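Hypothetical protein (PDB 2OBN) is of unknown function but joins a Rossmann-like domain to a P-loop NTPase-like domain, and so may bind a nucleotide. Local coordinates at residues I12-G17 with V38-R43; L77-A82 with N108-P113; T112-I117 with I130-K135; T189-V194 with A202-R207. The protein carries 2 engineered substitutions. All coordinates share one frame; numbering follows the deposited sequence.

Contacts 1, 2 and 3 lie on one parallel sheet, that of the Rossmann-like domain, in series from strand 37-41 to strand 130-132. Contacts 1 and 2 have centres about 13 Å apart and meet where strands 10-13 and 76-79 pair. Contacts 2 and 3 are closer, with centres about 8 Å apart, and share T112 and P113. Contact 4 belongs to the P-loop domain. R134 of contact 3 reaches it through a salt bridge from NH2 to OD2 of D204, 2.9 Å long, and H111 of contact 2 packs on D204. A tetraethylene glycol, probably from crystallisation, lies about 4 Å from the side chain of P113.

Contact 1. Residues I12-G17 with V38-R43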
# COMPACT_ATOMS: atom_id res chain seq x y z
N ILE B 12 -15.74 16.92 -20.63
CA ILE B 12 -14.48 16.49 -20.02
C ILE B 12 -13.49 17.65 -20.01
O ILE B 12 -13.18 18.21 -21.07
CB ILE B 12 -13.85 15.31 -20.77
CG1 ILE B 12 -14.85 14.17 -20.88
CG2 ILE B 12 -12.54 14.86 -20.08
CD1 ILE B 12 -14.31 13.00 -21.63
N LEU B 13 -13.02 18.03 -18.82
CA LEU B 13 -12.00 19.07 -18.69
C LEU B 13 -10.73 18.37 -19.15
O LEU B 13 -10.30 17.40 -18.52
CB LEU B 13 -11.87 19.54 -17.24
CG LEU B 13 -10.91 20.73 -17.02
CD1 LEU B 13 -11.49 22.00 -17.65
CD2 LEU B 13 -10.63 20.96 -15.53
N LEU B 14 -10.15 18.83 -20.25
CA LEU B 14 -8.99 18.15 -20.82
C LEU B 14 -7.95 19.11 -21.39
O LEU B 14 -7.29 18.77 -22.38
CB LEU B 14 -9.50 17.15 -21.89
CG LEU B 14 -8.65 15.98 -22.44
CD1 LEU B 14 -7.98 15.13 -21.38
CD2 LEU B 14 -9.52 15.09 -23.31
N HIS B 15 -7.77 20.27 -20.76
CA HIS B 15 -6.78 21.28 -21.21
C HIS B 15 -5.38 20.71 -21.24
O HIS B 15 -4.88 20.25 -20.21
CB HIS B 15 -6.74 22.52 -20.32
CG HIS B 15 -7.99 23.34 -20.34
ND1 HIS B 15 -8.41 24.03 -21.45
CD2 HIS B 15 -8.88 23.61 -19.36
CE1 HIS B 15 -9.53 24.66 -21.17
NE2 HIS B 15 -9.84 24.43 -19.91
N GLU B 16 -4.74 20.77 -22.42
CA GLU B 16 -3.37 20.26 -22.64
C GLU B 16 -3.23 18.73 -22.60
O GLU B 16 -2.14 18.22 -22.85
CB GLU B 16 -2.37 20.87 -21.65
CG GLU B 16 -2.38 22.38 -21.63
CD GLU B 16 -1.26 22.96 -20.78
OE1 GLU B 16 -1.09 22.52 -19.61
OE2 GLU B 16 -0.55 23.87 -21.28
N GLY B 17 -4.31 17.99 -22.33
CA GLY B 17 -4.26 16.55 -22.27
C GLY B 17 -4.76 15.79 -23.49
O GLY B 17 -4.58 14.58 -23.55
N VAL B 38 -20.73 15.10 -24.61
CA VAL B 38 -21.12 16.18 -25.52
C VAL B 38 -20.04 17.23 -25.80
O VAL B 38 -20.20 18.07 -26.69
CB VAL B 38 -22.42 16.90 -25.04
CG1 VAL B 38 -23.53 15.91 -24.88
CG2 VAL B 38 -22.22 17.68 -23.73
N ALA B 39 -18.96 17.22 -25.03
CA ALA B 39 -17.86 18.14 -25.28
C ALA B 39 -16.57 17.71 -24.60
O ALA B 39 -16.60 17.08 -23.54
CB ALA B 39 -18.22 19.56 -24.85
N VAL B 40 -15.47 18.04 -25.25
CA VAL B 40 -14.11 17.87 -24.76
C VAL B 40 -13.58 19.29 -24.65
O VAL B 40 -13.63 20.06 -25.62
CB VAL B 40 -13.24 17.06 -25.73
CG1 VAL B 40 -11.75 17.20 -25.38
CG2 VAL B 40 -13.66 15.59 -25.74
N ILE B 41 -13.10 19.65 -23.47
CA ILE B 41 -12.63 21.01 -23.21
C ILE B 41 -11.11 21.04 -23.23
O ILE B 41 -10.46 20.51 -22.32
CB ILE B 41 -13.18 21.52 -21.87
CG1 ILE B 41 -14.71 21.59 -21.92
CG2 ILE B 41 -12.63 22.92 -21.54
CD1 ILE B 41 -15.37 21.64 -20.55
N ASP B 42 -10.54 21.64 -24.27
CA ASP B 42 -9.09 21.79 -24.40
C ASP B 42 -8.78 22.99 -25.31
O ASP B 42 -9.00 22.94 -26.52
CB ASP B 42 -8.47 20.50 -24.96
CG ASP B 42 -6.95 20.56 -25.04
OD1 ASP B 42 -6.34 21.54 -24.57
OD2 ASP B 42 -6.35 19.60 -25.56
N ARG B 43 -8.28 24.06 -24.69
CA ARG B 43 -7.92 25.31 -25.38
C ARG B 43 -6.85 25.16 -26.47
O ARG B 43 -6.81 25.95 -27.40
CB ARG B 43 -7.48 26.37 -24.36
CG ARG B 43 -6.33 25.96 -23.46
CD ARG B 43 -5.93 27.08 -22.51
NE ARG B 43 -4.90 26.61 -21.59
CZ ARG B 43 -5.09 26.14 -20.36
NH1 ARG B 43 -6.30 26.11 -19.78
NH2 ARG B 43 -4.03 25.74 -19.66
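I12 begins the contact as part of a parallel strand pair. Its N donates to O of A39, and its O receives N of I41 at 2.8 Å, nearly along the C=O axis. The side chain of L13 lies on the same sheet face as I41, and its CD1 meets CG2 of I41. L14 N gives a shorter but more bent bond, 2.7 Å to O of I41 with 139° at the hydrogen. On the I12 and V40 face, CD2 of L14 rests on CG1 of V40 at 3.7 Å. H15 is held on several sides. Its ND1 accepts N of R43 close to the ring plane at 3.2 Å, while NE2 is hydrogen-bonded to E95. The R43 guanidinium lies flat on one ring face, centres 4.4 Å apart and planes at 24°. CG2 of I41 touches CE1 and NE2 of H15. At E16 the backbone N meets D42 OD1 at 2.8 Å, from above the carboxylate plane. D42 CG is anti to its own N (chi1 -176°), and T18 and N44 also bond this carboxylate. The two strands and helix 24-32 form a right-handed beta-alpha-beta unit, the building block of the Rossmann-like fold.

Contact 2. Residues L77-A82 with N108-P113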
# COMPACT_ATOMS: atom_id res chain seq x y z
N LEU B 77 -19.19 18.00 -15.29
CA LEU B 77 -17.83 18.27 -15.74
C LEU B 77 -16.98 17.21 -15.08
O LEU B 77 -16.99 17.11 -13.85
CB LEU B 77 -17.34 19.65 -15.30
CG LEU B 77 -15.91 19.98 -15.77
CD1 LEU B 77 -15.88 20.20 -17.26
CD2 LEU B 77 -15.32 21.17 -15.05
N VAL B 78 -16.27 16.42 -15.89
CA VAL B 78 -15.40 15.36 -15.41
C VAL B 78 -13.95 15.79 -15.62
O VAL B 78 -13.54 16.10 -16.75
CB VAL B 78 -15.64 14.03 -16.16
CG1 VAL B 78 -14.74 12.91 -15.61
CG2 VAL B 78 -17.10 13.61 -16.07
N ILE B 79 -13.18 15.82 -14.53
CA ILE B 79 -11.77 16.19 -14.61
C ILE B 79 -10.99 15.05 -15.31
O ILE B 79 -10.87 13.94 -14.80
CB ILE B 79 -11.16 16.54 -13.20
CG1 ILE B 79 -11.89 17.73 -12.57
CG2 ILE B 79 -9.67 16.90 -13.32
CD1 ILE B 79 -11.43 18.09 -11.15
N GLY B 80 -10.49 15.36 -16.50
CA GLY B 80 -9.75 14.40 -17.31
C GLY B 80 -8.27 14.69 -17.41
O GLY B 80 -7.60 14.10 -18.24
N ILE B 81 -7.77 15.61 -16.59
CA ILE B 81 -6.34 15.96 -16.57
C ILE B 81 -5.80 16.00 -15.16
O ILE B 81 -6.55 16.15 -14.20
CB ILE B 81 -6.02 17.32 -17.25
CG1 ILE B 81 -6.98 18.41 -16.74
CG2 ILE B 81 -6.07 17.17 -18.77
CD1 ILE B 81 -6.68 19.83 -17.25
N ALA B 82 -4.49 15.84 -15.04
CA ALA B 82 -3.84 15.85 -13.74
C ALA B 82 -2.44 16.38 -13.92
O ALA B 82 -1.71 15.92 -14.81
CB ALA B 82 -3.82 14.47 -13.16
N ASN B 108 -14.44 14.30 -9.85
CA ASN B 108 -13.04 14.51 -9.52
C ASN B 108 -12.30 13.20 -9.20
O ASN B 108 -12.57 12.56 -8.20
CB ASN B 108 -12.96 15.42 -8.29
CG ASN B 108 -11.54 15.63 -7.83
OD1 ASN B 108 -10.62 15.70 -8.66
ND2 ASN B 108 -11.33 15.74 -6.51
N GLY B 109 -11.34 12.85 -10.04
CA GLY B 109 -10.52 11.66 -9.84
C GLY B 109 -9.17 11.94 -9.20
O GLY B 109 -8.42 11.02 -8.92
N LEU B 110 -8.87 13.21 -8.96
CA LEU B 110 -7.59 13.59 -8.38
C LEU B 110 -7.53 13.17 -6.93
O LEU B 110 -8.57 12.94 -6.31
CB LEU B 110 -7.41 15.10 -8.46
CG LEU B 110 -7.40 15.77 -9.83
CD1 LEU B 110 -7.19 17.25 -9.62
CD2 LEU B 110 -6.33 15.21 -10.71
N HIS B 111 -6.31 13.07 -6.39
CA HIS B 111 -6.10 12.71 -4.99
C HIS B 111 -6.69 13.76 -4.05
O HIS B 111 -7.19 13.42 -2.98
CB HIS B 111 -4.61 12.54 -4.65
CG HIS B 111 -4.04 11.18 -4.93
ND1 HIS B 111 -4.30 10.08 -4.13
CD2 HIS B 111 -3.14 10.75 -5.86
CE1 HIS B 111 -3.62 9.04 -4.57
NE2 HIS B 111 -2.91 9.42 -5.62
N THR B 112 -6.58 15.03 -4.42
CA THR B 112 -7.09 16.13 -3.59
C THR B 112 -8.63 16.18 -3.67
O THR B 112 -9.20 16.37 -4.76
CB THR B 112 -6.51 17.49 -4.05
OG1 THR B 112 -5.08 17.45 -3.99
CG2 THR B 112 -7.03 18.63 -3.17
N PRO B 113 -9.31 16.02 -2.52
CA PRO B 113 -10.78 16.04 -2.51
C PRO B 113 -11.37 17.46 -2.66
O PRO B 113 -10.89 18.39 -2.01
CB PRO B 113 -11.13 15.45 -1.15
CG PRO B 113 -9.98 15.79 -0.30
CD PRO B 113 -8.77 15.80 -1.17
O HOH W 1 -10.13 13.40 -12.48
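This contact lies at the C-terminal ends of two neighbouring parallel strands of the Rossmann-like domain, 76-79 and 105-108, where the chain leaves the sheet for its loops. The strands are splaying apart here, and a water links their backbones. It donates to O of I79 at 2.5 Å and accepts N of G109 at 2.8 Å. The end of strand 76-79 is thus joined to G109 through a water and not by a direct backbone bond. Beside it, I79 points toward the other segment. Its CG1 is anti to the carbonyl carbon (chi1 -61°), and CD1 ends 3.5 Å from OD1 of N108. The two side chains run alongside each other in the same direction. L110 covers the outer end of the contact. Its CD2 touches CB of A82 at 3.6 Å and lies equally close to O of I81. CG2 of I79 approaches CG of L110 more loosely, at 4.3 Å. The N108 amide shapes the loop from within. OD1 accepts N of L110 at 3.1 Å from above the carbonyl plane. ND2 donates to O of T112 at 2.8 Å, within the amide plane. L110 N and T112 O thus hold both ends of the amide and fix its rotation. The N108 to L110 bond makes an Asx turn, which here closes off a strand end of the Rossmann-like sheet.

Contact 3. Residues T112-I117 with I130-K135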
# COMPACT_ATOMS: atom_id res chain seq x y z
N THR B 112 -6.58 15.03 -4.42
CA THR B 112 -7.09 16.13 -3.59
C THR B 112 -8.63 16.18 -3.67
O THR B 112 -9.20 16.37 -4.76
CB THR B 112 -6.51 17.49 -4.05
OG1 THR B 112 -5.08 17.45 -3.99
CG2 THR B 112 -7.03 18.63 -3.17
N PRO B 113 -9.31 16.02 -2.52
CA PRO B 113 -10.78 16.04 -2.51
C PRO B 113 -11.37 17.46 -2.66
O PRO B 113 -10.89 18.39 -2.01
CB PRO B 113 -11.13 15.45 -1.15
CG PRO B 113 -9.98 15.79 -0.30
CD PRO B 113 -8.77 15.80 -1.17
N LEU B 114 -12.39 17.59 -3.50
CA LEU B 114 -13.02 18.87 -3.80
C LEU B 114 -14.45 19.08 -3.24
O LEU B 114 -14.98 20.19 -3.33
CB LEU B 114 -13.05 19.05 -5.31
CG LEU B 114 -11.70 19.14 -6.02
CD1 LEU B 114 -11.91 19.25 -7.54
CD2 LEU B 114 -10.87 20.32 -5.53
N ALA B 115 -15.05 18.03 -2.68
CA ALA B 115 -16.43 18.08 -2.18
C ALA B 115 -16.64 18.96 -0.95
O ALA B 115 -17.75 19.43 -0.72
CB ALA B 115 -16.94 16.68 -1.89
N ASN B 116 -15.60 19.18 -0.15
CA ASN B 116 -15.71 20.00 1.06
C ASN B 116 -14.89 21.28 1.03
O ASN B 116 -14.40 21.73 2.07
CB ASN B 116 -15.38 19.15 2.29
CG ASN B 116 -16.39 18.05 2.52
OD1 ASN B 116 -16.08 16.86 2.35
ND2 ASN B 116 -17.62 18.43 2.85
N ILE B 117 -14.73 21.86 -0.15
CA ILE B 117 -14.05 23.14 -0.28
C ILE B 117 -15.16 24.20 -0.30
O ILE B 117 -15.97 24.21 -1.22
CB ILE B 117 -13.17 23.18 -1.54
CG1 ILE B 117 -12.02 22.18 -1.35
CG2 ILE B 117 -12.66 24.63 -1.80
CD1 ILE B 117 -10.99 22.17 -2.42
N ILE B 130 -20.68 16.87 -5.98
CA ILE B 130 -19.24 16.81 -6.28
C ILE B 130 -18.75 15.43 -5.82
O ILE B 130 -18.81 15.12 -4.62
CB ILE B 130 -18.41 17.93 -5.60
CG1 ILE B 130 -18.88 19.31 -6.08
CG2 ILE B 130 -16.90 17.74 -5.90
CD1 ILE B 130 -18.19 20.49 -5.38
N TRP B 131 -18.31 14.61 -6.78
CA TRP B 131 -17.83 13.25 -6.49
C TRP B 131 -16.28 13.12 -6.51
O TRP B 131 -15.63 13.24 -7.57
CB TRP B 131 -18.48 12.25 -7.46
CG TRP B 131 -18.06 10.80 -7.29
CD1 TRP B 131 -17.72 10.18 -6.13
CD2 TRP B 131 -18.05 9.77 -8.31
NE1 TRP B 131 -17.43 8.86 -6.36
CE2 TRP B 131 -17.63 8.58 -7.69
CE3 TRP B 131 -18.32 9.76 -9.68
CZ2 TRP B 131 -17.49 7.37 -8.39
CZ3 TRP B 131 -18.17 8.55 -10.39
CH2 TRP B 131 -17.75 7.38 -9.74
N ASP B 132 -15.72 12.86 -5.33
CA ASP B 132 -14.30 12.62 -5.15
C ASP B 132 -14.13 11.12 -5.24
O ASP B 132 -14.28 10.37 -4.26
CB ASP B 132 -13.81 13.16 -3.79
CG ASP B 132 -13.91 14.68 -3.71
OD1 ASP B 132 -13.64 15.36 -4.72
OD2 ASP B 132 -14.23 15.20 -2.62
N VAL B 133 -13.84 10.68 -6.47
CA VAL B 133 -13.71 9.28 -6.81
C VAL B 133 -12.70 8.54 -5.94
O VAL B 133 -12.96 7.42 -5.54
CB VAL B 133 -13.31 9.13 -8.31
CG1 VAL B 133 -13.08 7.64 -8.69
CG2 VAL B 133 -14.36 9.78 -9.21
N ARG B 134 -11.57 9.19 -5.63
CA ARG B 134 -10.55 8.54 -4.82
C ARG B 134 -10.86 8.35 -3.33
O ARG B 134 -10.04 7.79 -2.61
CB ARG B 134 -9.18 9.21 -5.03
CG ARG B 134 -8.38 8.59 -6.16
CD ARG B 134 -7.16 9.41 -6.49
NE ARG B 134 -6.16 8.69 -7.28
CZ ARG B 134 -5.34 9.25 -8.18
NH1 ARG B 134 -5.44 10.53 -8.52
NH2 ARG B 134 -4.44 8.51 -8.80
N LYS B 135 -12.02 8.78 -2.85
CA LYS B 135 -12.37 8.61 -1.43
C LYS B 135 -12.40 7.11 -1.08
O LYS B 135 -12.98 6.31 -1.81
CB LYS B 135 -13.71 9.28 -1.11
CG LYS B 135 -14.08 9.28 0.37
CD LYS B 135 -15.36 10.06 0.62
CE LYS B 135 -15.77 9.99 2.09
NZ LYS B 135 -16.93 10.89 2.40
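D132 CG is anti to its carbonyl carbon (chi1 -66°), and chi2 of -38° turns the carboxylate so that both oxygens meet the backbone of the 112-117 loop. I130, on the same side of its strand, has CG2 anti to the backbone N, which sets that methyl against the same loop. L114 N donates to D132 OD1 at 2.8 Å. The bond is almost straight, 172° at the hydrogen, and it comes from above the carboxylate plane. A115 N donates to D132 OD2 at 2.9 Å, on the syn lone pair. The carboxylate therefore grips two successive amides at the start of the type I turn from L114 to I117. N108 ND2 gives OD1 a further bond. These donors would probably favour the charged form of D132. Carbon atoms crowd the same group: CB of A115 is 3.2 Å from OD2, and CB of P113 is 3.4 Å from it. I130 packs against the same turn. Its CG2 lies 3.7 Å from A115 N, and its CD1 is 3.8 Å from O of L114. Strand 130-132 is an outer strand of its sheet within the chain and pairs with strand 105-108. The L114 side chain leads away to helix 92-101, I117 stands at the N-cap position of helix 118-121, and W131 and V133 pack on helix 191-197.

Contact 4. Residues T189-V194 with A202-R207; sequences TGQTGV and ALDAVR
The carbonyl of T189 carries the polar part of this contact, and two groups meet its oxygen. L203 N donates to O of T189 at 3.0 Å, with 153° at the hydrogen, from well above the carbonyl plane. A water donates to the same oxygen at 2.5 Å and accepts D204 N at 3.1 Å. One carbonyl thereby serves two consecutive amides, directly and through the water. G190 and A202 come together backbone to backbone, CA to CA at 4.1 Å. Around them methyl groups pack loosely against backbone nitrogens. A202 CB reaches Q191 N at 4.0 Å, at the first turn of helix 191-197. V194 CG2 meets A202 N from one turn further on, also at 4.0 Å. In the next shell, G190 is the N-cap of that helix, and its O accepts N of V194 at 2.9 Å. The 203-205 segment is a short 3-10 turn, in which A202 O takes N of A205. T189 OG1 bonds O of E232 and NE2 of Q234. L203 packs on helices 208-222 and 245-252. D204 forms a salt bridge with R134 of the Rossmann-like domain. The chemistry is that of a buried carbonyl whose needs are met by backbone N-H and water, while R134, across the domain boundary, probably offsets part of the charge that D204 and D209 of the second subunit bring together.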
# COMPACT_ATOMS: atom_id res chain seq x y z
N THR B 189 -10.10 -0.83 -10.36
CA THR B 189 -9.19 -0.64 -9.25
C THR B 189 -8.46 0.74 -9.26
O THR B 189 -7.53 0.97 -8.46
CB THR B 189 -8.14 -1.74 -9.26
OG1 THR B 189 -7.43 -1.67 -10.50
CG2 THR B 189 -8.80 -3.10 -9.12
N GLY B 190 -8.87 1.65 -10.15
CA GLY B 190 -8.30 2.99 -10.25
C GLY B 190 -9.42 3.98 -10.54
O GLY B 190 -10.54 3.57 -10.86
N GLN B 191 -9.13 5.27 -10.41
CA GLN B 191 -10.16 6.33 -10.61
C GLN B 191 -10.82 6.28 -12.01
O GLN B 191 -12.05 6.41 -12.13
CB GLN B 191 -9.64 7.75 -10.28
CG GLN B 191 -8.58 8.38 -11.22
CD GLN B 191 -7.22 7.77 -11.08
OE1 GLN B 191 -6.98 6.97 -10.16
NE2 GLN B 191 -6.30 8.13 -11.96
N THR B 192 -10.01 6.08 -13.04
CA THR B 192 -10.52 5.96 -14.41
C THR B 192 -11.47 4.79 -14.53
O THR B 192 -12.58 4.93 -15.05
CB THR B 192 -9.39 5.75 -15.43
OG1 THR B 192 -8.47 6.85 -15.35
CG2 THR B 192 -9.93 5.65 -16.84
N GLY B 193 -11.03 3.63 -14.04
CA GLY B 193 -11.84 2.43 -14.09
C GLY B 193 -13.13 2.61 -13.34
O GLY B 193 -14.17 2.15 -13.80
N VAL B 194 -13.06 3.25 -12.18
CA VAL B 194 -14.26 3.50 -11.35
C VAL B 194 -15.19 4.48 -12.06
O VAL B 194 -16.40 4.32 -11.99
CB VAL B 194 -13.88 4.00 -9.95
CG1 VAL B 194 -15.12 4.41 -9.15
CG2 VAL B 194 -13.11 2.92 -9.19
N ALA B 202 -10.68 2.93 -5.98
CA ALA B 202 -9.46 3.61 -6.40
C ALA B 202 -8.39 3.20 -5.39
O ALA B 202 -8.13 3.92 -4.42
CB ALA B 202 -9.64 5.10 -6.41
N LEU B 203 -7.78 2.04 -5.62
CA LEU B 203 -6.83 1.44 -4.68
C LEU B 203 -5.64 2.29 -4.27
O LEU B 203 -5.21 2.21 -3.12
CB LEU B 203 -6.31 0.12 -5.25
CG LEU B 203 -5.43 -0.74 -4.36
CD1 LEU B 203 -6.20 -1.17 -3.13
CD2 LEU B 203 -4.92 -1.95 -5.13
N ASP B 204 -5.12 3.14 -5.16
CA ASP B 204 -3.92 3.94 -4.82
C ASP B 204 -4.17 5.04 -3.79
O ASP B 204 -3.22 5.64 -3.28
CB ASP B 204 -3.19 4.46 -6.06
CG ASP B 204 -3.93 5.58 -6.79
OD1 ASP B 204 -4.97 6.08 -6.34
OD2 ASP B 204 -3.44 5.97 -7.87
N ALA B 205 -5.44 5.30 -3.50
CA ALA B 205 -5.86 6.26 -2.48
C ALA B 205 -6.30 5.56 -1.19
O ALA B 205 -6.74 6.23 -0.24
CB ALA B 205 -6.99 7.10 -3.01
N VAL B 206 -6.24 4.22 -1.15
CA VAL B 206 -6.60 3.47 0.06
C VAL B 206 -5.37 3.40 0.98
O VAL B 206 -4.23 3.30 0.50
CB VAL B 206 -7.08 2.04 -0.28
CG1 VAL B 206 -7.38 1.24 1.01
CG2 VAL B 206 -8.33 2.08 -1.16
N ARG B 207 -5.61 3.47 2.29
CA ARG B 207 -4.51 3.36 3.26
C ARG B 207 -3.89 1.98 3.15
O ARG B 207 -4.61 1.00 2.91
CB ARG B 207 -5.00 3.61 4.69
CG ARG B 207 -5.39 5.05 4.97
CD ARG B 207 -6.15 5.17 6.28
NE ARG B 207 -7.52 4.67 6.16
CZ ARG B 207 -8.42 4.68 7.14
NH1 ARG B 207 -8.12 5.13 8.35
NH2 ARG B 207 -9.64 4.22 6.93
O HOH W 2 -5.60 2.57 -8.12